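Local coordinates for protein TCR alpha chain (Gallus gallus, PDB 6LIR) that forms the alpha half of the chicken alpha-beta T-cell receptor, which probably recognises peptide antigen presented by MHC molecules on other cells, at residues A[33-37]-A[80-84]. Sequence-based numbering, arbitrary orientation.
Sequences YRQLP and GDAAV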
ATOM      1  N   TYR A  33      -2.912  15.704  -2.398  1.00 33.89           N
ATOM      2  CA  TYR A  33      -1.856  14.782  -2.025  1.00 35.55           C
ATOM      3  C   TYR A  33      -2.172  13.428  -2.639  1.00 35.90           C
ATOM      4  O   TYR A  33      -3.314  13.143  -3.012  1.00 37.80           O
ATOM      5  CB  TYR A  33      -1.734  14.638  -0.498  1.00 32.18           C
ATOM      6  CG  TYR A  33      -1.296  15.887   0.237  1.00 35.51           C
ATOM      7  CD1 TYR A  33      -2.181  16.936   0.462  1.00 38.49           C
ATOM      8  CD2 TYR A  33      -0.003  16.003   0.730  1.00 35.27           C
ATOM      9  CE1 TYR A  33      -1.782  18.077   1.140  1.00 37.10           C
ATOM     10  CE2 TYR A  33       0.407  17.137   1.409  1.00 39.68           C
ATOM     11  CZ  TYR A  33      -0.486  18.170   1.613  1.00 42.96           C
ATOM     12  OH  TYR A  33      -0.074  19.297   2.287  1.00 41.44           O
ATOM     13  N   ARG A  34      -1.149  12.588  -2.742  1.00 31.01           N
ATOM     14  CA  ARG A  34      -1.359  11.216  -3.165  1.00 30.74           C
ATOM     15  C   ARG A  34      -0.522  10.299  -2.291  1.00 33.11           C
ATOM     16  O   ARG A  34       0.613  10.626  -1.925  1.00 29.82           O
ATOM     17  CB  ARG A  34      -1.051  11.021  -4.660  1.00 34.33           C
ATOM     18  CG  ARG A  34       0.404  10.882  -5.039  1.00 33.62           C
ATOM     19  CD  ARG A  34       0.502  10.477  -6.501  1.00 31.68           C
ATOM     20  NE  ARG A  34       1.860  10.588  -7.018  1.00 38.40           N
ATOM     21  CZ  ARG A  34       2.196  10.341  -8.280  1.00 38.97           C
ATOM     22  NH1 ARG A  34       1.267   9.974  -9.158  1.00 32.82           N
ATOM     23  NH2 ARG A  34       3.457  10.470  -8.666  1.00 35.22           N
ATOM     24  N   GLN A  35      -1.109   9.175  -1.923  1.00 37.28           N
ATOM     25  CA  GLN A  35      -0.473   8.205  -1.043  1.00 40.31           C
ATOM     26  C   GLN A  35      -0.246   6.932  -1.847  1.00 40.78           C
ATOM     27  O   GLN A  35      -1.190   6.188  -2.135  1.00 39.73           O
ATOM     28  CB  GLN A  35      -1.303   7.928   0.203  1.00 39.22           C
ATOM     29  CG  GLN A  35      -0.677   6.848   1.069  1.00 43.38           C
ATOM     30  CD  GLN A  35      -1.653   6.201   2.027  1.00 49.39           C
ATOM     31  OE1 GLN A  35      -1.433   5.079   2.477  1.00 61.51           O
ATOM     32  NE2 GLN A  35      -2.727   6.911   2.358  1.00 48.57           N
ATOM     33  N   LEU A  36       0.988   6.720  -2.243  1.00 43.52           N
ATOM     34  CA  LEU A  36       1.421   5.523  -2.938  1.00 45.24           C
ATOM     35  C   LEU A  36       1.556   4.362  -1.951  1.00 46.98           C
ATOM     36  O   LEU A  36       1.794   4.578  -0.759  1.00 52.58           O
ATOM     37  CB  LEU A  36       2.757   5.779  -3.625  1.00 43.19           C
ATOM     38  CG  LEU A  36       2.765   6.792  -4.771  1.00 46.67           C
ATOM     39  CD1 LEU A  36       4.177   7.302  -5.002  1.00 47.22           C
ATOM     40  CD2 LEU A  36       2.205   6.181  -6.054  1.00 46.37           C
ATOM     41  N   PRO A  37       1.365   3.127  -2.417  1.00 61.84           N
ATOM     42  CA  PRO A  37       1.510   1.966  -1.530  1.00 61.57           C
ATOM     43  C   PRO A  37       2.869   1.948  -0.845  1.00 59.61           C
ATOM     44  O   PRO A  37       3.908   2.181  -1.470  1.00 63.52           O
ATOM     45  CB  PRO A  37       1.337   0.774  -2.482  1.00 63.55           C
ATOM     46  CG  PRO A  37       0.492   1.303  -3.584  1.00 63.27           C
ATOM     47  CD  PRO A  37       0.910   2.738  -3.765  1.00 61.13           C
ATOM     48  N   GLY A  80       2.390   3.721 -12.419  1.00 31.83           N
ATOM     49  CA  GLY A  80       2.955   4.319 -11.223  1.00 36.48           C
ATOM     50  C   GLY A  80       2.088   5.388 -10.586  1.00 39.83           C
ATOM     51  O   GLY A  80       2.386   5.806  -9.464  1.00 37.78           O
ATOM     52  N   ASP A  81       1.032   5.834 -11.267  1.00 35.13           N
ATOM     53  CA  ASP A  81       0.134   6.852 -10.737  1.00 39.89           C
ATOM     54  C   ASP A  81      -1.036   6.260  -9.962  1.00 39.51           C
ATOM     55  O   ASP A  81      -1.878   7.017  -9.464  1.00 36.37           O
ATOM     56  CB  ASP A  81      -0.394   7.728 -11.877  1.00 33.13           C
ATOM     57  CG  ASP A  81       0.707   8.501 -12.567  1.00 39.34           C
ATOM     58  OD1 ASP A  81       1.538   9.107 -11.855  1.00 43.84           O
ATOM     59  OD2 ASP A  81       0.756   8.493 -13.814  1.00 42.13           O
ATOM     60  N   ALA A  82      -1.100   4.939  -9.841  1.00 35.76           N
ATOM     61  CA  ALA A  82      -2.114   4.298  -9.016  1.00 38.76           C
ATOM     62  C   ALA A  82      -1.834   4.599  -7.550  1.00 39.30           C
ATOM     63  O   ALA A  82      -0.805   4.185  -7.007  1.00 40.50           O
ATOM     64  CB  ALA A  82      -2.131   2.790  -9.267  1.00 39.69           C
ATOM     65  N   ALA A  83      -2.742   5.327  -6.912  1.00 37.03           N
ATOM     66  CA  ALA A  83      -2.562   5.728  -5.525  1.00 35.49           C
ATOM     67  C   ALA A  83      -3.904   6.204  -4.992  1.00 36.59           C
ATOM     68  O   ALA A  83      -4.904   6.250  -5.714  1.00 34.19           O
ATOM     69  CB  ALA A  83      -1.502   6.828  -5.390  1.00 30.02           C
ATOM     70  N   VAL A  84      -3.905   6.584  -3.723  1.00 36.64           N
ATOM     71  CA  VAL A  84      -5.062   7.199  -3.094  1.00 36.83           C
ATOM     72  C   VAL A  84      -4.813   8.696  -3.110  1.00 35.90           C
ATOM     73  O   VAL A  84      -3.817   9.175  -2.553  1.00 35.75           O
ATOM     74  CB  VAL A  84      -5.278   6.678  -1.664  1.00 39.76           C
ATOM     75  CG1 VAL A  84      -6.437   7.417  -1.003  1.00 39.23           C
ATOM     76  CG2 VAL A  84      -5.536   5.178  -1.683  1.00 37.60           C
TER
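R34, near the end of strand 29-35, and D81, in the turn leading into strand 84-90, form a salt bridge, an example in this protein of a charged turn fastened to a neighbouring strand. NH1 of R34 meets OD1 of D81 at 2.8 Å with an N-H...O angle of 162°. The carboxylate oxygen sits at the edge of the guanidinium, in its plane, and is approached from its anti side; the two flat groups lie 28° apart. CG of R34 lies between its backbone N and carbonyl carbon (chi1 80°), and the extended chain beyond carries the charge to the turn. Y85 OH, hydrogen-bonded to D81 O in the tyrosine corner familiar from immunoglobulin V domains, is also a partner of R34 NH1, while D81 OD2 accepts from the backbone N of R78, fixing the carboxylate from its other oxygen. With R34 replaced by an alanine, the D81 carboxylate is likely to lose its cationic mate and Y85 OH one of its partners.

Backbone pairing supplies the second element. Q35 and V84 make an antiparallel hydrogen-bonded pair: Q35 N donates to V84 O at 2.8 Å, and V84 N returns a straight but longer bond to Q35 O at 3.2 Å. A CA-H...O contact from R34 CA to V84 O, 3.3 Å, gives that carbonyl a further, weaker neighbour.

A small apolar contact lies between the salt bridge and the strand pair: the methyl CB of A83 is 3.8 Å from CD2 of L36. That leucine methyl also rests against a polar atom, G80 O, at 3.4 Å, in van der Waals contact.

Strand 29-35 runs between 84-90 and 42-47 in the five-stranded sheet: R34 bonds to A42 through the backbone, and A83 to L105 of strand 97-108. On the Q35 side, this sheet faces the TCR beta chain, whose F87 packs against Q35.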